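Local coordinates for IMC sub-compartment protein ISP1 (Toxoplasma gondii, PDB 4CHM) that adopts a pleckstrin homology fold and belongs to a family of inner membrane complex proteins critical for replication of the parasite, probably in daughter-cell formation by endodyogeny, at residues Cys90-Leu95 / Cys101-Phe106; Val28-Gln31 / Arg35-Cys38; Ala11-Leu16 / Val116-Lys121; His17-Ala22 / Val109-Cys114. One frame throughout, in Å; residues are numbered along the deposited sequence.

Contact 1: residues Cys90-Leu95 / Cys101-Phe106; sequences CVALHL and CIPLRF. With SO4 (sulfate ion), chain H.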
# COMPACT_ATOMS: atom_id res chain seq x y z
N CYS A 90 -4.27 1.34 -6.37
CA CYS A 90 -3.76 0.18 -5.64
C CYS A 90 -2.21 0.13 -5.57
O CYS A 90 -1.52 0.40 -6.55
CB CYS A 90 -4.30 -1.08 -6.28
SG CYS A 90 -3.63 -2.60 -5.61
N VAL A 91 -1.67 -0.20 -4.40
CA VAL A 91 -0.31 -0.69 -4.32
C VAL A 91 -0.33 -2.09 -3.70
O VAL A 91 -0.92 -2.30 -2.61
CB VAL A 91 0.60 0.19 -3.43
CG1 VAL A 91 2.04 -0.21 -3.61
CG2 VAL A 91 0.41 1.68 -3.74
N ALA A 92 0.36 -3.02 -4.33
CA ALA A 92 0.54 -4.37 -3.74
C ALA A 92 1.91 -4.50 -3.11
O ALA A 92 2.91 -4.16 -3.73
CB ALA A 92 0.34 -5.45 -4.77
N LEU A 93 1.95 -5.04 -1.90
CA LEU A 93 3.20 -5.37 -1.26
C LEU A 93 3.64 -6.73 -1.70
O LEU A 93 3.01 -7.75 -1.37
CB LEU A 93 3.06 -5.37 0.27
CG LEU A 93 2.27 -4.24 0.92
CD1 LEU A 93 2.10 -4.58 2.39
CD2 LEU A 93 2.98 -2.90 0.72
N HIS A 94 4.74 -6.77 -2.42
CA HIS A 94 5.36 -8.01 -2.80
C HIS A 94 6.29 -8.41 -1.67
O HIS A 94 7.22 -7.72 -1.37
CB HIS A 94 6.14 -7.82 -4.11
CG HIS A 94 6.69 -9.08 -4.68
ND1 HIS A 94 7.77 -9.11 -5.52
CD2 HIS A 94 6.30 -10.36 -4.53
CE1 HIS A 94 8.03 -10.35 -5.86
NE2 HIS A 94 7.15 -11.13 -5.28
N LEU A 95 6.02 -9.54 -1.05
CA LEU A 95 6.73 -9.95 0.16
C LEU A 95 7.92 -10.86 -0.11
O LEU A 95 7.85 -11.72 -0.92
CB LEU A 95 5.78 -10.59 1.16
CG LEU A 95 4.49 -9.84 1.46
CD1 LEU A 95 3.54 -10.59 2.35
CD2 LEU A 95 4.79 -8.47 2.00
N CYS A 101 1.81 -11.49 -2.77
CA CYS A 101 1.51 -10.08 -2.87
C CYS A 101 0.22 -9.71 -2.13
O CYS A 101 -0.78 -10.39 -2.27
CB CYS A 101 1.42 -9.65 -4.34
SG CYS A 101 2.85 -10.08 -5.38
N ILE A 102 0.25 -8.63 -1.36
CA ILE A 102 -0.95 -8.12 -0.73
C ILE A 102 -1.38 -6.83 -1.39
O ILE A 102 -0.74 -5.79 -1.21
CB ILE A 102 -0.75 -7.89 0.77
CG1 ILE A 102 -0.39 -9.23 1.48
CG2 ILE A 102 -2.02 -7.29 1.39
CD1 ILE A 102 -0.09 -9.07 2.97
N PRO A 103 -2.52 -6.86 -2.10
CA PRO A 103 -2.93 -5.62 -2.77
C PRO A 103 -3.77 -4.71 -1.89
O PRO A 103 -4.80 -5.12 -1.38
CB PRO A 103 -3.74 -6.13 -3.98
CG PRO A 103 -3.43 -7.63 -4.06
CD PRO A 103 -3.25 -8.02 -2.63
N LEU A 104 -3.31 -3.47 -1.73
CA LEU A 104 -3.97 -2.47 -0.89
C LEU A 104 -4.57 -1.44 -1.81
O LEU A 104 -3.88 -0.90 -2.71
CB LEU A 104 -2.97 -1.73 -0.01
CG LEU A 104 -2.09 -2.56 0.91
CD1 LEU A 104 -1.06 -1.67 1.56
CD2 LEU A 104 -2.92 -3.26 1.94
N ARG A 105 -5.84 -1.14 -1.61
CA ARG A 105 -6.46 -0.05 -2.41
C ARG A 105 -6.68 1.19 -1.53
O ARG A 105 -7.33 1.11 -0.50
CB ARG A 105 -7.80 -0.50 -3.00
CG ARG A 105 -8.45 0.63 -3.83
CD ARG A 105 -9.80 0.21 -4.35
NE ARG A 105 -9.72 -0.81 -5.41
CZ ARG A 105 -10.78 -1.49 -5.86
NH1 ARG A 105 -11.97 -1.30 -5.28
NH2 ARG A 105 -10.66 -2.41 -6.82
N PHE A 106 -6.06 2.31 -1.91
CA PHE A 106 -6.18 3.55 -1.17
C PHE A 106 -7.41 4.32 -1.64
O PHE A 106 -8.04 3.93 -2.60
CB PHE A 106 -4.89 4.39 -1.34
CG PHE A 106 -3.69 3.79 -0.68
CD1 PHE A 106 -2.97 2.77 -1.32
CD2 PHE A 106 -3.39 4.10 0.66
CE1 PHE A 106 -1.94 2.12 -0.66
CE2 PHE A 106 -2.36 3.46 1.31
CZ PHE A 106 -1.63 2.47 0.66
S SO4 H . -14.36 -2.29 -7.75
O1 SO4 H . -14.32 -0.86 -8.23
O2 SO4 H . -13.23 -3.12 -8.34
O3 SO4 H . -15.67 -2.92 -8.11
O4 SO4 H . -14.31 -2.39 -6.25
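Cys90 lies against Leu104 and Pro103 where two antiparallel strands pair. Its CB sits 3.6 Å from Leu104 O, and SG, swung anti to the backbone N (chi1 174°), passes that carbonyl to end 3.9 Å from CB of Pro103. Ala92 shares this face, its CB beside CA of Pro103, and His94 and Cys101 continue it.

Four backbone bonds join the strands, two within each of the pairs Val91-Leu104 and Leu93-Ile102. Leu104 N reaches Val91 O at 2.8 Å from above the carbonyl plane, whereas Val91 N meets Leu104 O nearly along the C=O axis. Between these pairs, CA of Ala92 points its hydrogen at Ile102 O, 3.2 Å away.

Val91, Leu93, Ile102 and Leu104 form the other face, which Phe106 and Leu95 reach by their ends. Val91 CG2 touches Phe106 CE1 at 3.9 Å, and Leu95 CD1 meets Ile102 CD1, the two side chains slanting across one another. Helix 109-125 covers Val91 and Phe106 through Phe115, while Ile60 of strand 56-61 packs on Leu95 and Ile102.

Arg105 turns to the Cys90 face and folds at chi3, so that NH1 and NH2 both hold a sulfate, probably from the crystallisation liquor; NH1 to O4 of that ion is 2.8 Å and almost straight, in the guanidinium plane. Asp87 pairs with its NE, and Asn83 O takes a hydrogen bond from NH2. The whole is a regular beta hairpin, formed by the last two strands of the pleckstrin homology sheet and followed after a short turn by the C-terminal helix.

Contact 2: residues Val28-Gln31 / Arg35-Cys38; sequences VLLQ and RLQC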
# COMPACT_ATOMS: atom_id res chain seq x y z
N VAL A 28 -8.16 -4.29 1.41
CA VAL A 28 -7.38 -5.33 0.84
C VAL A 28 -8.21 -6.06 -0.19
O VAL A 28 -9.36 -6.34 0.02
CB VAL A 28 -6.84 -6.26 1.92
CG1 VAL A 28 -6.27 -7.51 1.35
CG2 VAL A 28 -5.85 -5.54 2.81
N LEU A 29 -7.63 -6.33 -1.33
CA LEU A 29 -8.33 -7.04 -2.40
C LEU A 29 -7.90 -8.53 -2.48
O LEU A 29 -6.72 -8.85 -2.73
CB LEU A 29 -8.17 -6.31 -3.74
CG LEU A 29 -8.40 -4.77 -3.72
CD1 LEU A 29 -7.83 -4.07 -4.95
CD2 LEU A 29 -9.88 -4.39 -3.51
N LEU A 30 -8.83 -9.42 -2.14
CA LEU A 30 -8.49 -10.83 -2.00
C LEU A 30 -8.44 -11.50 -3.38
O LEU A 30 -9.00 -10.98 -4.38
CB LEU A 30 -9.46 -11.56 -1.03
CG LEU A 30 -9.46 -11.05 0.43
CD1 LEU A 30 -10.44 -11.83 1.30
CD2 LEU A 30 -8.08 -11.13 1.06
N GLN A 31 -7.75 -12.63 -3.46
CA GLN A 31 -7.53 -13.32 -4.72
C GLN A 31 -8.87 -13.73 -5.38
O GLN A 31 -9.03 -13.66 -6.61
CB GLN A 31 -6.63 -14.54 -4.51
CG GLN A 31 -6.44 -15.36 -5.78
CD GLN A 31 -5.56 -16.58 -5.59
OE1 GLN A 31 -4.99 -16.76 -4.52
NE2 GLN A 31 -5.47 -17.43 -6.60
N ARG A 35 -13.39 -7.93 -1.06
CA ARG A 35 -12.76 -6.72 -0.52
C ARG A 35 -12.88 -6.71 1.00
O ARG A 35 -13.95 -6.76 1.50
CB ARG A 35 -13.48 -5.52 -1.06
CG ARG A 35 -12.97 -4.96 -2.35
CD ARG A 35 -14.03 -4.14 -3.03
NE ARG A 35 -15.04 -5.04 -3.48
CZ ARG A 35 -15.25 -5.37 -4.73
NH1 ARG A 35 -14.57 -4.80 -5.66
NH2 ARG A 35 -16.18 -6.25 -5.03
N LEU A 36 -11.78 -6.65 1.72
CA LEU A 36 -11.81 -6.48 3.15
C LEU A 36 -11.58 -5.04 3.50
O LEU A 36 -10.69 -4.46 3.01
CB LEU A 36 -10.75 -7.31 3.85
CG LEU A 36 -10.71 -8.82 3.72
CD1 LEU A 36 -9.47 -9.41 4.35
CD2 LEU A 36 -11.93 -9.38 4.38
N GLN A 37 -12.41 -4.50 4.36
CA GLN A 37 -12.16 -3.20 4.99
C GLN A 37 -11.12 -3.37 6.09
O GLN A 37 -11.29 -4.19 6.93
CB GLN A 37 -13.38 -2.62 5.69
CG GLN A 37 -14.68 -2.49 4.97
CD GLN A 37 -15.75 -1.85 5.85
OE1 GLN A 37 -16.14 -2.38 6.87
NE2 GLN A 37 -16.18 -0.71 5.46
N CYS A 38 -10.09 -2.56 6.08
CA CYS A 38 -8.99 -2.69 6.98
C CYS A 38 -8.42 -1.37 7.49
O CYS A 38 -8.65 -0.35 6.94
CB CYS A 38 -7.87 -3.47 6.30
SG CYS A 38 -8.24 -5.08 5.65
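The flat groups that meet here are the peptides of Val28 and Leu36, bonded N-H to C=O in a reciprocal pair. Val28 N reaches Leu36 O at 3.0 Å, and Leu36 N returns to Val28 O at the same length; each donor lies in the carbonyl plane of its acceptor. Beside them, the CA hydrogen of Arg35 also points at Val28 O. Side chains then separate onto the two faces of the paired strands.

On one face Val28 and Leu36 stand side by side. CG2 of Val28 also meets SG of Cys38 at 3.7 Å, a contact made possible because that branch stands beside the backbone N while CG1 takes the position anti to it (chi1 168°). Leu30, already past the strand, turns back so that its CD1 lies 3.9 Å from CG of Leu36, and its CD2 lies 4.0 Å from CD1 of Leu36. Cys38 is buried and disulfide-bonded to Cys53 of strand 48-53, whose Ile51 also packs on Val28; the cross-link thus ties this hairpin to the next strand of the sheet.

On the opposite face CD2 of Leu29 lies across the aliphatic stem of Arg35 at CG. Beyond that stem the arginine carries on to a sulfate, probably from the crystallisation liquor, which NH1 engages in a salt bridge. The bound sulfate does not by itself show a binding role for ISP1. This is the first beta hairpin of the pleckstrin homology fold, whose connecting loop carries basic residues that bind phosphoinositides in many relatives.

Contact 3: residues Ala11-Leu16 / Val116-Lys121; sequences ADIEDL and VDLLKK. With SO4 (sulfate ion), chain E.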
# COMPACT_ATOMS: atom_id res chain seq x y z
N ALA A 11 5.20 17.72 1.39
CA ALA A 11 4.07 17.94 2.28
C ALA A 11 2.98 16.86 2.12
O ALA A 11 2.37 16.40 3.12
CB ALA A 11 3.48 19.30 2.00
N ASP A 12 2.65 16.55 0.87
CA ASP A 12 1.73 15.44 0.55
C ASP A 12 2.19 14.17 1.21
O ASP A 12 1.41 13.47 1.85
CB ASP A 12 1.69 15.19 -0.97
CG ASP A 12 0.99 16.29 -1.71
OD1 ASP A 12 0.19 16.99 -1.08
OD2 ASP A 12 1.25 16.46 -2.92
N ILE A 13 3.46 13.83 0.99
CA ILE A 13 4.03 12.60 1.53
C ILE A 13 4.06 12.61 3.07
O ILE A 13 3.78 11.61 3.72
CB ILE A 13 5.44 12.34 0.97
CG1 ILE A 13 5.36 12.02 -0.53
CG2 ILE A 13 6.15 11.22 1.73
CD1 ILE A 13 6.68 12.22 -1.27
N GLU A 14 4.33 13.77 3.64
CA GLU A 14 4.36 13.85 5.08
C GLU A 14 2.95 13.73 5.67
O GLU A 14 2.77 13.22 6.77
CB GLU A 14 5.03 15.12 5.56
CG GLU A 14 4.84 15.35 7.05
CD GLU A 14 5.48 14.26 7.93
OE1 GLU A 14 6.41 13.56 7.46
OE2 GLU A 14 5.09 14.15 9.10
N ASP A 15 1.97 14.22 4.94
CA ASP A 15 0.60 14.10 5.37
C ASP A 15 0.16 12.63 5.38
O ASP A 15 -0.47 12.17 6.34
CB ASP A 15 -0.32 14.95 4.49
CG ASP A 15 -1.78 14.91 4.96
OD1 ASP A 15 -2.13 15.64 5.89
OD2 ASP A 15 -2.55 14.08 4.44
N LEU A 16 0.50 11.88 4.33
CA LEU A 16 0.25 10.47 4.33
C LEU A 16 1.00 9.79 5.50
O LEU A 16 0.47 8.90 6.16
CB LEU A 16 0.66 9.85 3.00
CG LEU A 16 0.40 8.35 2.94
CD1 LEU A 16 -1.10 8.11 3.17
CD2 LEU A 16 0.83 7.79 1.61
N VAL A 116 3.72 5.00 -2.33
CA VAL A 116 4.89 4.41 -3.00
C VAL A 116 6.18 5.17 -2.64
O VAL A 116 7.16 4.56 -2.23
CB VAL A 116 4.69 4.29 -4.54
CG1 VAL A 116 5.99 3.91 -5.24
CG2 VAL A 116 3.62 3.24 -4.85
N ASP A 117 6.13 6.48 -2.70
CA ASP A 117 7.25 7.32 -2.30
C ASP A 117 7.61 7.21 -0.83
O ASP A 117 8.75 7.07 -0.51
CB ASP A 117 6.94 8.77 -2.60
CG ASP A 117 6.78 9.03 -4.05
OD1 ASP A 117 7.60 8.57 -4.83
OD2 ASP A 117 5.82 9.66 -4.42
N LEU A 118 6.63 7.25 0.05
CA LEU A 118 6.88 7.14 1.46
C LEU A 118 7.52 5.81 1.86
O LEU A 118 8.39 5.78 2.68
CB LEU A 118 5.58 7.34 2.25
CG LEU A 118 5.69 7.21 3.76
CD1 LEU A 118 6.59 8.27 4.34
CD2 LEU A 118 4.34 7.21 4.43
N LEU A 119 7.05 4.73 1.28
CA LEU A 119 7.58 3.42 1.56
C LEU A 119 9.03 3.30 1.12
O LEU A 119 9.85 2.74 1.79
CB LEU A 119 6.73 2.36 0.91
CG LEU A 119 6.18 1.31 1.84
CD1 LEU A 119 7.20 0.24 2.07
CD2 LEU A 119 5.69 1.86 3.15
N LYS A 120 9.32 3.89 -0.02
CA LYS A 120 10.66 3.95 -0.49
C LYS A 120 11.50 4.72 0.50
O LYS A 120 12.58 4.30 0.80
CB LYS A 120 10.69 4.58 -1.88
CG LYS A 120 10.58 3.53 -2.97
CD LYS A 120 10.45 4.06 -4.38
CE LYS A 120 9.84 2.98 -5.24
NZ LYS A 120 10.27 2.93 -6.66
N LYS A 121 10.99 5.83 1.00
CA LYS A 121 11.74 6.62 1.94
C LYS A 121 12.02 5.85 3.23
O LYS A 121 13.14 5.80 3.65
CB LYS A 121 11.02 7.94 2.23
CG LYS A 121 11.54 9.13 1.44
CD LYS A 121 10.62 10.35 1.48
CE LYS A 121 11.25 11.53 2.20
NZ LYS A 121 11.12 12.82 1.45
S SO4 E . 9.51 1.03 -10.08
O1 SO4 E . 9.89 1.97 -11.16
O2 SO4 E . 8.67 -0.02 -10.65
O3 SO4 E . 8.76 1.76 -9.02
O4 SO4 E . 10.70 0.44 -9.48
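Ile13 and Leu118 meet where helix 10-22 crosses helix 109-125, and they bury the most surface in this contact; their CA atoms are 6.2 Å apart. The side chains run past each other in opposite directions. From Ile13, the CG2 branch, anti to the backbone N, comes to 4.0 Å from CB of Leu118 and lies as near to its CD1. Its other branch leaves with chi1 -68° and goes to a different neighbour: CD1 rests 3.7 Å from CB of Asp117, approaching that side chain at about a right angle. The isoleucine therefore straddles two successive residues of the facing helix, touching the aspartate at its methylene.

Leu16, one turn further along, completes the set. Its CG lies 4.4 Å from CD2 of Leu118, a looser approach than that of Ile13, and Leu16 also reaches Cys114 and Phe115 on the earlier turn of the opposing helix. Leu118 in turn packs on His17 and Leu20 of helix 10-22.

The short helical segments cross at -78°, with their axes 9.6 Å apart, and the contact is mainly apolar. Lys120 points elsewhere, its NZ donating to O3 of a sulfate, probably from the crystallisation liquor, which is also hydrogen-bonded to His70 and Gln74. Nearly perpendicular packing of this kind sets an N-terminal helix, placed ahead of the first strand, across the long C-terminal helix that is the hallmark of the pleckstrin homology fold.

Contact 4: residues His17-Ala22 / Val109-Cys114; sequences HRRLLA and VKDKTC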
# COMPACT_ATOMS: atom_id res chain seq x y z
N HIS A 17 2.22 10.25 5.76
CA HIS A 17 3.03 9.69 6.87
C HIS A 17 2.31 9.84 8.19
O HIS A 17 2.15 8.87 8.95
CB HIS A 17 4.37 10.40 6.92
CG HIS A 17 5.39 9.74 7.79
ND1 HIS A 17 6.33 10.44 8.43
CD2 HIS A 17 5.67 8.40 8.03
CE1 HIS A 17 7.15 9.60 9.08
NE2 HIS A 17 6.75 8.35 8.83
N ARG A 18 1.79 11.03 8.44
CA ARG A 18 1.02 11.28 9.65
C ARG A 18 -0.20 10.35 9.74
O ARG A 18 -0.46 9.77 10.79
CB ARG A 18 0.59 12.73 9.74
CG ARG A 18 -0.17 13.03 11.03
CD ARG A 18 -0.92 14.36 10.96
NE ARG A 18 -2.32 14.16 10.60
CZ ARG A 18 -2.82 14.43 9.40
NH1 ARG A 18 -2.04 14.93 8.46
NH2 ARG A 18 -4.11 14.20 9.15
N ARG A 19 -0.92 10.18 8.66
CA ARG A 19 -2.09 9.32 8.69
C ARG A 19 -1.73 7.84 8.88
O ARG A 19 -2.40 7.15 9.58
CB ARG A 19 -2.97 9.55 7.50
CG ARG A 19 -3.69 10.88 7.51
CD ARG A 19 -4.52 11.04 6.27
NE ARG A 19 -3.73 11.47 5.17
CZ ARG A 19 -3.69 10.89 3.98
NH1 ARG A 19 -4.42 9.85 3.75
NH2 ARG A 19 -2.92 11.38 3.05
N LEU A 20 -0.65 7.40 8.27
CA LEU A 20 -0.16 6.04 8.45
C LEU A 20 0.22 5.75 9.89
O LEU A 20 -0.03 4.64 10.39
CB LEU A 20 1.05 5.77 7.53
CG LEU A 20 1.50 4.35 7.22
CD1 LEU A 20 0.32 3.46 6.80
CD2 LEU A 20 2.60 4.34 6.15
N LEU A 21 0.77 6.74 10.58
CA LEU A 21 1.15 6.55 11.97
C LEU A 21 -0.06 6.50 12.86
O LEU A 21 -0.04 5.85 13.90
CB LEU A 21 2.09 7.69 12.44
CG LEU A 21 3.45 7.80 11.78
CD1 LEU A 21 4.16 9.05 12.26
CD2 LEU A 21 4.30 6.55 12.05
N ALA A 22 -1.11 7.23 12.48
CA ALA A 22 -2.33 7.29 13.26
C ALA A 22 -3.26 6.11 12.87
O ALA A 22 -4.27 5.83 13.53
CB ALA A 22 -3.04 8.63 13.01
N VAL A 109 -5.86 8.24 -6.32
CA VAL A 109 -4.58 8.14 -6.99
C VAL A 109 -3.49 8.83 -6.18
O VAL A 109 -2.35 8.37 -6.17
CB VAL A 109 -4.66 8.73 -8.44
CG1 VAL A 109 -3.32 8.60 -9.14
CG2 VAL A 109 -5.73 7.98 -9.23
N LYS A 110 -3.86 9.88 -5.46
CA LYS A 110 -2.87 10.70 -4.77
C LYS A 110 -2.26 9.99 -3.58
O LYS A 110 -1.05 10.01 -3.40
CB LYS A 110 -3.45 12.04 -4.33
CG LYS A 110 -2.47 12.92 -3.58
CD LYS A 110 -3.16 14.19 -3.04
CE LYS A 110 -2.20 15.05 -2.24
NZ LYS A 110 -2.48 16.50 -2.40
N ASP A 111 -3.10 9.38 -2.78
CA ASP A 111 -2.64 8.55 -1.70
C ASP A 111 -1.85 7.35 -2.22
O ASP A 111 -0.83 7.04 -1.71
CB ASP A 111 -3.81 8.10 -0.83
CG ASP A 111 -4.02 9.01 0.36
OD1 ASP A 111 -3.29 9.96 0.53
OD2 ASP A 111 -4.91 8.75 1.15
N LYS A 112 -2.33 6.74 -3.29
CA LYS A 112 -1.66 5.60 -3.85
C LYS A 112 -0.24 6.05 -4.23
O LYS A 112 0.71 5.41 -3.88
CB LYS A 112 -2.42 5.13 -5.09
CG LYS A 112 -1.90 3.90 -5.82
CD LYS A 112 -0.58 4.15 -6.51
CE LYS A 112 -0.57 3.69 -7.95
NZ LYS A 112 -1.24 4.59 -8.90
N THR A 113 -0.14 7.19 -4.88
CA THR A 113 1.14 7.70 -5.33
C THR A 113 2.07 8.06 -4.19
O THR A 113 3.20 7.66 -4.19
CB THR A 113 1.00 8.91 -6.26
OG1 THR A 113 0.19 8.58 -7.37
CG2 THR A 113 2.32 9.33 -6.76
N CYS A 114 1.55 8.76 -3.20
CA CYS A 114 2.34 9.11 -1.99
C CYS A 114 2.84 7.92 -1.24
O CYS A 114 3.91 7.99 -0.66
CB CYS A 114 1.53 9.97 -1.01
SG CYS A 114 1.30 11.65 -1.57
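Arg19 and Asp111 approach from opposite directions and join end-on, with the guanidinium and carboxylate planes only 15° apart. Two nitrogens grip two oxygens in a bidentate salt bridge: NH1 of Arg19 reaches OD2 of Asp111 at 2.9 Å, while NH2 meets OD1 at the same length. OD1 receives its partner on the syn lone pair, and OD2 is met on the syn side too, though 21° out of the carboxylate plane. Both bonds are nearly straight, which together with the nearly common plane fixes how the two groups are rotated.

A bend at chi3 (-81°) brings the arginine head round to the aspartate. Its NE forms another salt bridge, to Asp15 one turn earlier, so that the guanidinium is held between its own helix and helix 109-125.

The bridge fastens the N-terminal helix to the first turn of the C-terminal helix of the pleckstrin homology fold. Near that helix start, the positive end of the helix dipole would probably favour the negative carboxylate. Leu16 and Phe106 pack on Asp111 as well.

Within segment 109-114 Thr113 doubles a backbone bond of the helix. Its OG1 donates to Val109 O at 2.8 Å, and its backbone N bonds to that same oxygen; the two donors come from opposite faces of the carbonyl plane.

Overall arrangement
From the N terminus, helix 10-22 opens contact 3 and then contact 4, and both stay open while the chain lays down its sheet. Contact 2 closes first, a short hairpin joining strands 24-29 and 35-43. Contact 1 follows as a later hairpin, from strands 90-95 and 101-105. The chain then enters helix 109-125, which closes contact 4 and, about two turns later, contact 3. Thus contacts 1 and 2 stand in series inside contact 4, itself nested in contact 3, and none cross. Strands 24-29 and 101-105 are neighbours, so the hairpins share one sheet. Val91 and Phe106 of contact 1 touch helix 109-125, linking the sheet to the helix pair.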